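Local coordinates for calcium-regulated actin-bundling protein (Dictyostelium discoideum, PDB 4X3N) that binds and bundles actin filaments under calcium control and may contribute to the structure and reorganisation of filopodia and pseudopodia during cell movement, at residues E32-V37 with A168-R173; D95-L100 with K134-L139; L40-Q45 with Y88-D93. One frame throughout, in Å; residues are numbered along the deposited sequence.

Overall arrangement
The three contacts all reach the surroundings of the calcium site formed by Asp144, Asn146, Asp148, Arg150 and Glu155, which has the pattern of an EF-hand loop. Each brings one side chain to about 6 Å from the ion: Phe34 in contact 1, Phe96 in contact 2 and Asp93 in contact 3. Contacts 1 and 3 have centres about 17 Å apart and touch, Val37 O lying 3.2 Å from Gln45 CG where helix 28-38 gives way to helix 42-57. Contacts 2 and 3 are about 19 Å apart between centres and follow closely in sequence, contact 3 ending at Asp93 and contact 2 beginning at Asp95. Contacts 1 and 2, about 22 Å apart between centres, do not touch.

Contact 1: E32-V37 with A168-R173; sequences EFFCNV and ADFCTR
The Phe33 and Phe34 rings each turn an edge to the sulfur of Cys171, which sits near the plane of both; Val37 CG2, from the same helix as the rings, covers one face of Phe33 at 3.6 Å above its plane, offset toward the rim. This is a nearly perpendicular crossing of two helices, 28-38 and 167-174, whose local axes approach to 10.3 Å at 87°. It lies beside the calcium site, which resembles an EF-hand: Phe34 also packs on Val145 of the loop and on Leu154, Glu155 and Leu158 of helix 153-160.

Cys171 SG makes a sulfur-aromatic contact with each ring, 4.1 Å from Phe33 CD2 and 4.0 Å from Phe34 CD2. The thiol lies beside its own backbone N (chi1 -67°), and from there SG reaches both rings at once. No hydrogen bond joins the two segments, so sulfur, rings and methyl groups carry the contact between them.

Phe170 adds a third ring. Its side chain crosses that of Phe33 at about a right angle, and the closest atoms are the two CE2 carbons, Phe33 CE2 and Phe170 CE2, 3.9 Å apart. Phe34 CD2 approaches Phe170 CD2 to 4.3 Å, obliquely to both rings. Beyond the crossing, Phe170 also rests on Ala52 and Tyr53 of helix 42-57 and on Leu154, tying the crossing to two further helices. The last turn of 32-37 joins in through a single methyl group, Val37 CG1, which lies 4.4 Å from Phe170 CZ.

Contact 2: D95-L100 with K134-L139; sequences DFDIAL and KRKQEL
The side chains of Phe96 and Leu139 run past one another in opposite senses, and Leu139 CB comes to lie over the centre of the Phe96 ring, 4.0 Å above its plane, in a CH-pi contact. Farther along the leucine, CD1 lies 3.8 Å from both Phe96 CD1 and Ala99 CB. The two helical segments run at 119° to each other, their axes 10.2 Å apart at closest.

The chain of Lys136, extended beyond CG, passes Phe96 with its CE 4.0 Å from Phe96 CB and ends in a salt bridge to Asp97. Its NZ stands 2.6 Å from Asp97 OD1, 41° out of the carboxylate plane. The same OD1 also pairs with Arg140 of the third subunit, and Lys136 NZ binds a citrate, probably from the crystallisation liquor.

At the other end, Leu100 CG meets the aliphatic part of Arg135 at CG, 4.2 Å away, while the guanidinium turns to Gln128 O. Asp95 caps the start of helix 96-111, its OD1 accepting from Ile98 N. Helices 96-111 and 132-143 thus pack with strand 150-152 alongside: Val151 touches both Ala99 and Leu139, Tyr103, farther along helix 96-111, touches both Arg135 and Leu139, and Phe96 reaches Asp144 of the calcium site.

Contact 3: L40-Q45 with Y88-D93; sequences LPFSQQ and YDEGND
Phe42 sets CG anti to its carbonyl carbon (chi1 -55°), and its ring lies against the 88-93 loop, while Glu90 holds CG anti to its own backbone N (chi1 -162°) and extends beyond it toward Ser43. The motif is a loop laid across the N-terminal turn of a helix: Pro41 is the N-cap residue of helix 42-57, and Phe42 N donates to Gly91 O at 3.0 Å. That carbonyl oxygen also sits over the centre of the Phe42 ring, 3.4 Å above its plane, and Asn92 N lies over the same face nearer the rim.

At the ring's edge is Tyr88 OH, 3.4 Å from Phe42 CE2; this hydroxyl accepts from Gly91 N and is also bonded to Asp76. The ring packs further on Trp69 and Ile72 of helix 61-79 and on Phe153. An alanine in place of Phe42 would probably open a gap between the loop and these helices, leaving the Gly91 peptide without the aromatic face beneath it and the Tyr88 hydroxyl without its edge neighbour.

The Glu90 carboxylate grips Ser43 with both oxygens. Ser43 OG donates to OE1 on its syn side at 2.8 Å, and Ser43 N makes a weak bond to OE2, which Trp69 NE1 also holds. The N-terminal end of helix 42-57 would probably help to stabilise the negative charge of Glu90.

Gln45 closes the junction. Its OE1 accepts from Leu154 N of helix 153-160, and its NE2 bonds two carbonyls, both in the amide plane: Leu40 O at 2.7 Å and, on a lone pair, Asn92 O at 2.9 Å with a nearly straight N-H...O angle of 178°.

Contact 1: E32-V37 with A168-R173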
loop_
_atom_site.group_PDB
_atom_site.type_symbol
_atom_site.label_atom_id
_atom_site.label_comp_id
_atom_site.label_asym_id
_atom_site.label_seq_id
_atom_site.Cartn_x
_atom_site.Cartn_y
_atom_site.Cartn_z
ATOM N N GLU A 32 -19.208 -1.826 11.329
ATOM C CA GLU A 32 -18.321 -0.781 11.803
ATOM C C GLU A 32 -17.600 -1.341 12.993
ATOM O O GLU A 32 -16.377 -1.144 13.149
ATOM C CB GLU A 32 -19.095 0.501 12.187
ATOM C CG GLU A 32 -18.237 1.523 12.948
ATOM C CD GLU A 32 -19.068 2.533 13.771
ATOM O OE1 GLU A 32 -20.316 2.417 13.815
ATOM O OE2 GLU A 32 -18.482 3.460 14.378
ATOM N N PHE A 33 -18.366 -2.016 13.862
ATOM C CA PHE A 33 -17.778 -2.722 15.019
ATOM C C PHE A 33 -16.675 -3.669 14.577
ATOM O O PHE A 33 -15.553 -3.641 15.049
ATOM C CB PHE A 33 -18.856 -3.502 15.772
ATOM C CG PHE A 33 -18.311 -4.351 16.861
ATOM C CD1 PHE A 33 -17.878 -3.769 18.063
ATOM C CD2 PHE A 33 -18.192 -5.692 16.711
ATOM C CE1 PHE A 33 -17.391 -4.560 19.080
ATOM C CE2 PHE A 33 -17.695 -6.468 17.713
ATOM C CZ PHE A 33 -17.267 -5.909 18.878
ATOM N N PHE A 34 -17.026 -4.529 13.629
ATOM C CA PHE A 34 -16.114 -5.544 13.122
ATOM C C PHE A 34 -14.857 -4.894 12.592
ATOM O O PHE A 34 -13.757 -5.340 12.892
ATOM C CB PHE A 34 -16.815 -6.275 11.984
ATOM C CG PHE A 34 -16.088 -7.463 11.471
ATOM C CD1 PHE A 34 -15.172 -7.348 10.515
ATOM C CD2 PHE A 34 -16.422 -8.732 11.936
ATOM C CE1 PHE A 34 -14.472 -8.469 10.056
ATOM C CE2 PHE A 34 -15.740 -9.858 11.504
ATOM C CZ PHE A 34 -14.785 -9.742 10.547
ATOM N N CYS A 35 -15.007 -3.872 11.774
ATOM C CA CYS A 35 -13.840 -3.209 11.203
ATOM C C CYS A 35 -12.948 -2.626 12.281
ATOM O O CYS A 35 -11.701 -2.690 12.152
ATOM C CB CYS A 35 -14.229 -2.127 10.173
ATOM S SG CYS A 35 -14.884 -2.878 8.654
ATOM N N ASN A 36 -13.547 -2.081 13.341
ATOM C CA ASN A 36 -12.733 -1.554 14.442
ATOM C C ASN A 36 -11.967 -2.575 15.199
ATOM O O ASN A 36 -10.787 -2.399 15.448
ATOM C CB ASN A 36 -13.590 -0.731 15.379
ATOM C CG ASN A 36 -14.011 0.562 14.729
ATOM O OD1 ASN A 36 -13.283 1.090 13.895
ATOM N ND2 ASN A 36 -15.161 1.081 15.088
ATOM N N VAL A 37 -12.624 -3.669 15.578
ATOM C CA VAL A 37 -11.941 -4.759 16.222
ATOM C C VAL A 37 -10.817 -5.253 15.302
ATOM O O VAL A 37 -9.724 -5.548 15.761
ATOM C CB VAL A 37 -12.901 -5.985 16.517
ATOM C CG1 VAL A 37 -12.098 -7.142 17.141
ATOM C CG2 VAL A 37 -14.039 -5.560 17.447
ATOM N N ALA A 168 -21.447 -12.458 11.761
ATOM C CA ALA A 168 -22.631 -11.878 12.383
ATOM C C ALA A 168 -22.867 -12.360 13.809
ATOM O O ALA A 168 -23.135 -11.569 14.731
ATOM C CB ALA A 168 -23.870 -12.167 11.533
ATOM N N ASP A 169 -22.703 -13.653 14.015
ATOM C CA ASP A 169 -22.711 -14.237 15.343
ATOM C C ASP A 169 -21.668 -13.577 16.245
ATOM O O ASP A 169 -21.956 -13.174 17.394
ATOM C CB ASP A 169 -22.512 -15.776 15.243
ATOM C CG ASP A 169 -22.573 -16.476 16.625
ATOM O OD1 ASP A 169 -23.719 -16.631 17.140
ATOM O OD2 ASP A 169 -21.500 -16.834 17.221
ATOM N N PHE A 170 -20.440 -13.495 15.757
ATOM C CA PHE A 170 -19.398 -12.855 16.509
ATOM C C PHE A 170 -19.817 -11.432 16.962
ATOM O O PHE A 170 -19.626 -11.073 18.111
ATOM C CB PHE A 170 -18.110 -12.800 15.695
ATOM C CG PHE A 170 -17.111 -11.857 16.279
ATOM C CD1 PHE A 170 -16.478 -12.176 17.463
ATOM C CD2 PHE A 170 -16.904 -10.633 15.719
ATOM C CE1 PHE A 170 -15.634 -11.294 18.050
ATOM C CE2 PHE A 170 -16.009 -9.731 16.304
ATOM C CZ PHE A 170 -15.407 -10.059 17.461
ATOM N N CYS A 171 -20.379 -10.630 16.063
ATOM C CA CYS A 171 -20.749 -9.255 16.408
ATOM C C CYS A 171 -21.856 -9.241 17.493
ATOM O O CYS A 171 -21.828 -8.468 18.490
ATOM C CB CYS A 171 -21.177 -8.499 15.140
ATOM S SG CYS A 171 -19.847 -8.204 13.949
ATOM N N THR A 172 -22.796 -10.169 17.347
ATOM C CA THR A 172 -23.862 -10.317 18.337
ATOM C C THR A 172 -23.300 -10.648 19.651
ATOM O O THR A 172 -23.728 -10.117 20.632
ATOM C CB THR A 172 -24.780 -11.476 17.961
ATOM O OG1 THR A 172 -25.473 -11.143 16.737
ATOM C CG2 THR A 172 -25.768 -11.809 19.087
ATOM N N ARG A 173 -22.350 -11.581 19.692
ATOM C CA ARG A 173 -21.690 -11.959 20.905
ATOM C C ARG A 173 -20.797 -10.872 21.499
ATOM O O ARG A 173 -20.700 -10.764 22.728
ATOM C CB ARG A 173 -20.832 -13.203 20.715
ATOM C CG ARG A 173 -21.619 -14.485 20.527
ATOM C CD ARG A 173 -20.673 -15.608 20.192
ATOM N NE ARG A 173 -21.296 -16.915 19.848
ATOM C CZ ARG A 173 -21.024 -18.063 20.500
ATOM N NH1 ARG A 173 -20.222 -18.144 21.564
ATOM N NH2 ARG A 173 -21.555 -19.158 20.067
#

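Contact 2: D95-L100 with K134-L139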
loop_
_atom_site.group_PDB
_atom_site.type_symbol
_atom_site.label_atom_id
_atom_site.label_comp_id
_atom_site.label_asym_id
_atom_site.label_seq_id
_atom_site.Cartn_x
_atom_site.Cartn_y
_atom_site.Cartn_z
ATOM N N ASP A 95 -1.988 -7.971 3.640
ATOM C CA ASP A 95 -2.504 -7.986 2.281
ATOM C C ASP A 95 -2.562 -9.454 1.854
ATOM O O ASP A 95 -2.037 -10.327 2.584
ATOM C CB ASP A 95 -1.725 -7.048 1.366
ATOM C CG ASP A 95 -0.329 -7.542 0.928
ATOM O OD1 ASP A 95 0.008 -8.763 0.856
ATOM O OD2 ASP A 95 0.456 -6.604 0.523
ATOM N N PHE A 96 -3.104 -9.732 0.692
ATOM C CA PHE A 96 -3.288 -11.121 0.288
ATOM C C PHE A 96 -1.960 -11.891 -0.000
ATOM O O PHE A 96 -1.856 -13.141 0.219
ATOM C CB PHE A 96 -4.227 -11.205 -0.933
ATOM C CG PHE A 96 -5.693 -10.998 -0.645
ATOM C CD1 PHE A 96 -6.178 -10.694 0.597
ATOM C CD2 PHE A 96 -6.582 -11.054 -1.704
ATOM C CE1 PHE A 96 -7.517 -10.473 0.789
ATOM C CE2 PHE A 96 -7.927 -10.850 -1.513
ATOM C CZ PHE A 96 -8.405 -10.568 -0.260
ATOM N N ASP A 97 -0.924 -11.191 -0.443
ATOM C CA ASP A 97 0.317 -11.890 -0.679
ATOM C C ASP A 97 0.949 -12.269 0.667
ATOM O O ASP A 97 1.435 -13.401 0.830
ATOM C CB ASP A 97 1.279 -11.077 -1.535
ATOM C CG ASP A 97 0.860 -11.029 -2.991
ATOM O OD1 ASP A 97 0.325 -12.017 -3.525
ATOM O OD2 ASP A 97 1.065 -9.991 -3.586
ATOM N N ILE A 98 0.972 -11.321 1.611
ATOM C CA ILE A 98 1.493 -11.627 2.904
ATOM C C ILE A 98 0.630 -12.698 3.666
ATOM O O ILE A 98 1.183 -13.565 4.333
ATOM C CB ILE A 98 1.658 -10.364 3.743
ATOM C CG1 ILE A 98 2.536 -9.326 3.044
ATOM C CG2 ILE A 98 2.277 -10.724 5.062
ATOM C CD1 ILE A 98 3.930 -9.806 2.622
ATOM N N ALA A 99 -0.703 -12.625 3.563
ATOM C CA ALA A 99 -1.600 -13.654 4.077
ATOM C C ALA A 99 -1.272 -15.020 3.572
ATOM O O ALA A 99 -1.254 -16.022 4.330
ATOM C CB ALA A 99 -3.062 -13.333 3.770
ATOM N N LEU A 100 -1.024 -15.101 2.286
ATOM C CA LEU A 100 -0.548 -16.322 1.697
ATOM C C LEU A 100 0.693 -16.899 2.383
ATOM O O LEU A 100 0.763 -18.080 2.673
ATOM C CB LEU A 100 -0.304 -16.059 0.218
ATOM C CG LEU A 100 -0.262 -17.270 -0.655
ATOM C CD1 LEU A 100 -0.578 -16.930 -2.101
ATOM C CD2 LEU A 100 1.119 -17.888 -0.533
ATOM N N LYS A 134 -5.897 -21.269 -5.198
ATOM C CA LYS A 134 -7.045 -21.632 -4.360
ATOM C C LYS A 134 -7.068 -20.791 -3.068
ATOM O O LYS A 134 -8.101 -20.362 -2.592
ATOM C CB LYS A 134 -6.950 -23.090 -3.958
ATOM C CG LYS A 134 -6.961 -24.038 -5.121
ATOM C CD LYS A 134 -8.348 -24.193 -5.679
ATOM C CE LYS A 134 -8.516 -25.659 -6.064
ATOM N NZ LYS A 134 -9.798 -25.918 -6.763
ATOM N N ARG A 135 -5.892 -20.591 -2.511
ATOM C CA ARG A 135 -5.751 -19.756 -1.333
ATOM C C ARG A 135 -6.367 -18.373 -1.592
ATOM O O ARG A 135 -7.199 -17.957 -0.851
ATOM C CB ARG A 135 -4.285 -19.572 -0.967
ATOM C CG ARG A 135 -4.031 -18.866 0.341
ATOM C CD ARG A 135 -3.459 -19.856 1.302
ATOM N NE ARG A 135 -4.488 -20.453 2.089
ATOM C CZ ARG A 135 -4.361 -21.569 2.804
ATOM N NH1 ARG A 135 -3.229 -22.275 2.842
ATOM N NH2 ARG A 135 -5.408 -21.966 3.503
ATOM N N LYS A 136 -5.947 -17.664 -2.628
ATOM C CA LYS A 136 -6.417 -16.272 -2.815
ATOM C C LYS A 136 -7.883 -16.215 -3.082
ATOM O O LYS A 136 -8.580 -15.344 -2.626
ATOM C CB LYS A 136 -5.646 -15.551 -3.932
ATOM C CG LYS A 136 -4.282 -15.123 -3.464
ATOM C CD LYS A 136 -3.798 -13.990 -4.298
ATOM C CE LYS A 136 -2.518 -13.453 -3.718
ATOM N NZ LYS A 136 -2.061 -12.382 -4.603
ATOM N N GLN A 137 -8.369 -17.216 -3.773
ATOM C CA GLN A 137 -9.798 -17.390 -3.995
ATOM C C GLN A 137 -10.572 -17.636 -2.685
ATOM O O GLN A 137 -11.686 -17.110 -2.500
ATOM C CB GLN A 137 -9.992 -18.582 -4.916
ATOM C CG GLN A 137 -11.425 -18.830 -5.397
ATOM C CD GLN A 137 -11.514 -20.147 -6.213
ATOM O OE1 GLN A 137 -10.525 -20.639 -6.793
ATOM N NE2 GLN A 137 -12.704 -20.718 -6.248
ATOM N N GLU A 138 -9.979 -18.367 -1.751
ATOM C CA GLU A 138 -10.661 -18.510 -0.449
ATOM C C GLU A 138 -10.616 -17.182 0.337
ATOM O O GLU A 138 -11.527 -16.857 1.017
ATOM C CB GLU A 138 -10.020 -19.589 0.381
ATOM C CG GLU A 138 -10.755 -19.904 1.678
ATOM C CD GLU A 138 -10.327 -21.253 2.226
ATOM O OE1 GLU A 138 -11.074 -22.220 1.980
ATOM O OE2 GLU A 138 -9.242 -21.345 2.843
ATOM N N LEU A 139 -9.523 -16.458 0.254
ATOM C CA LEU A 139 -9.432 -15.173 0.993
ATOM C C LEU A 139 -10.546 -14.252 0.548
ATOM O O LEU A 139 -11.241 -13.657 1.337
ATOM C CB LEU A 139 -8.062 -14.487 0.738
ATOM C CG LEU A 139 -6.819 -15.251 1.200
ATOM C CD1 LEU A 139 -5.594 -14.371 1.090
ATOM C CD2 LEU A 139 -6.942 -15.770 2.615
#

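Contact 3: L40-Q45 with Y88-D93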
loop_
_atom_site.group_PDB
_atom_site.type_symbol
_atom_site.label_atom_id
_atom_site.label_comp_id
_atom_site.label_asym_id
_atom_site.label_seq_id
_atom_site.Cartn_x
_atom_site.Cartn_y
_atom_site.Cartn_z
ATOM N N LEU A 40 -7.526 -3.469 15.518
ATOM C CA LEU A 40 -6.822 -3.513 16.804
ATOM C C LEU A 40 -5.635 -4.395 16.609
ATOM O O LEU A 40 -5.628 -5.151 15.662
ATOM C CB LEU A 40 -7.691 -4.093 17.957
ATOM C CG LEU A 40 -8.908 -3.297 18.374
ATOM C CD1 LEU A 40 -9.859 -3.993 19.355
ATOM C CD2 LEU A 40 -8.466 -1.930 18.915
ATOM N N PRO A 41 -4.607 -4.275 17.476
ATOM C CA PRO A 41 -3.495 -5.207 17.428
ATOM C C PRO A 41 -4.005 -6.662 17.450
ATOM O O PRO A 41 -5.050 -6.958 18.043
ATOM C CB PRO A 41 -2.699 -4.889 18.676
ATOM C CG PRO A 41 -2.957 -3.408 18.929
ATOM C CD PRO A 41 -4.419 -3.232 18.531
ATOM N N PHE A 42 -3.264 -7.546 16.810
ATOM C CA PHE A 42 -3.692 -8.942 16.676
ATOM C C PHE A 42 -4.137 -9.552 18.022
ATOM O O PHE A 42 -5.145 -10.294 18.060
ATOM C CB PHE A 42 -2.619 -9.885 16.070
ATOM C CG PHE A 42 -2.032 -9.485 14.720
ATOM C CD1 PHE A 42 -2.811 -9.358 13.591
ATOM C CD2 PHE A 42 -0.644 -9.265 14.585
ATOM C CE1 PHE A 42 -2.233 -9.024 12.373
ATOM C CE2 PHE A 42 -0.065 -8.935 13.369
ATOM C CZ PHE A 42 -0.885 -8.830 12.248
ATOM N N SER A 43 -3.399 -9.278 19.104
ATOM C CA SER A 43 -3.628 -9.899 20.407
ATOM C C SER A 43 -5.005 -9.481 20.940
ATOM O O SER A 43 -5.725 -10.280 21.505
ATOM C CB SER A 43 -2.520 -9.541 21.374
ATOM O OG SER A 43 -2.407 -8.114 21.489
ATOM N N GLN A 44 -5.379 -8.242 20.722
ATOM C CA GLN A 44 -6.669 -7.783 21.115
ATOM C C GLN A 44 -7.794 -8.352 20.258
ATOM O O GLN A 44 -8.917 -8.556 20.723
ATOM C CB GLN A 44 -6.697 -6.269 21.086
ATOM C CG GLN A 44 -5.897 -5.661 22.247
ATOM C CD GLN A 44 -5.883 -4.148 22.142
ATOM O OE1 GLN A 44 -6.931 -3.499 22.084
ATOM N NE2 GLN A 44 -4.709 -3.592 22.071
ATOM N N GLN A 45 -7.516 -8.567 19.007
ATOM C CA GLN A 45 -8.474 -9.252 18.127
ATOM C C GLN A 45 -8.719 -10.655 18.678
ATOM O O GLN A 45 -9.883 -11.171 18.700
ATOM C CB GLN A 45 -7.896 -9.366 16.725
ATOM C CG GLN A 45 -7.771 -8.100 15.907
ATOM C CD GLN A 45 -7.051 -8.299 14.601
ATOM O OE1 GLN A 45 -7.244 -9.329 13.883
ATOM N NE2 GLN A 45 -6.239 -7.305 14.229
ATOM N N TYR A 88 9.304 -5.068 17.505
ATOM C CA TYR A 88 8.137 -5.170 16.661
ATOM C C TYR A 88 6.960 -4.521 17.337
ATOM O O TYR A 88 6.644 -4.901 18.428
ATOM C CB TYR A 88 7.938 -6.662 16.374
ATOM C CG TYR A 88 6.663 -6.964 15.731
ATOM C CD1 TYR A 88 6.338 -6.384 14.517
ATOM C CD2 TYR A 88 5.732 -7.825 16.336
ATOM C CE1 TYR A 88 5.153 -6.697 13.898
ATOM C CE2 TYR A 88 4.531 -8.093 15.741
ATOM C CZ TYR A 88 4.246 -7.506 14.548
ATOM O OH TYR A 88 3.095 -7.756 13.929
ATOM N N ASP A 89 6.291 -3.543 16.712
ATOM C CA ASP A 89 5.063 -2.995 17.250
ATOM C C ASP A 89 3.941 -3.814 16.554
ATOM O O ASP A 89 3.848 -3.878 15.322
ATOM C CB ASP A 89 4.881 -1.527 16.912
ATOM C CG ASP A 89 5.968 -0.627 17.488
ATOM O OD1 ASP A 89 6.360 -0.815 18.641
ATOM O OD2 ASP A 89 6.406 0.290 16.759
ATOM N N GLU A 90 3.125 -4.448 17.362
ATOM C CA GLU A 90 2.191 -5.449 16.893
ATOM C C GLU A 90 1.235 -4.897 15.819
ATOM O O GLU A 90 0.644 -3.862 16.000
ATOM C CB GLU A 90 1.398 -5.985 18.079
ATOM C CG GLU A 90 0.742 -7.322 17.751
ATOM C CD GLU A 90 -0.097 -7.905 18.868
ATOM O OE1 GLU A 90 -0.225 -7.342 19.936
ATOM O OE2 GLU A 90 -0.636 -8.974 18.637
ATOM N N GLY A 91 1.034 -5.659 14.731
ATOM C CA GLY A 91 0.183 -5.244 13.610
ATOM C C GLY A 91 -1.275 -5.645 13.725
ATOM O O GLY A 91 -1.726 -5.927 14.811
ATOM N N ASN A 92 -2.025 -5.573 12.619
ATOM C CA ASN A 92 -3.449 -5.838 12.622
ATOM C C ASN A 92 -3.945 -6.647 11.447
ATOM O O ASN A 92 -4.871 -7.469 11.630
ATOM C CB ASN A 92 -4.304 -4.565 12.665
ATOM C CG ASN A 92 -3.804 -3.402 11.747
ATOM O OD1 ASN A 92 -3.044 -3.571 10.817
ATOM N ND2 ASN A 92 -4.232 -2.199 12.078
ATOM N N ASP A 93 -3.432 -6.392 10.252
ATOM C CA ASP A 93 -3.885 -7.178 9.106
ATOM C C ASP A 93 -2.803 -7.296 7.991
ATOM O O ASP A 93 -1.757 -6.670 8.035
ATOM C CB ASP A 93 -5.201 -6.665 8.679
ATOM C CG ASP A 93 -5.149 -5.225 8.086
ATOM O OD1 ASP A 93 -4.157 -4.846 7.474
ATOM O OD2 ASP A 93 -6.059 -4.457 8.333
#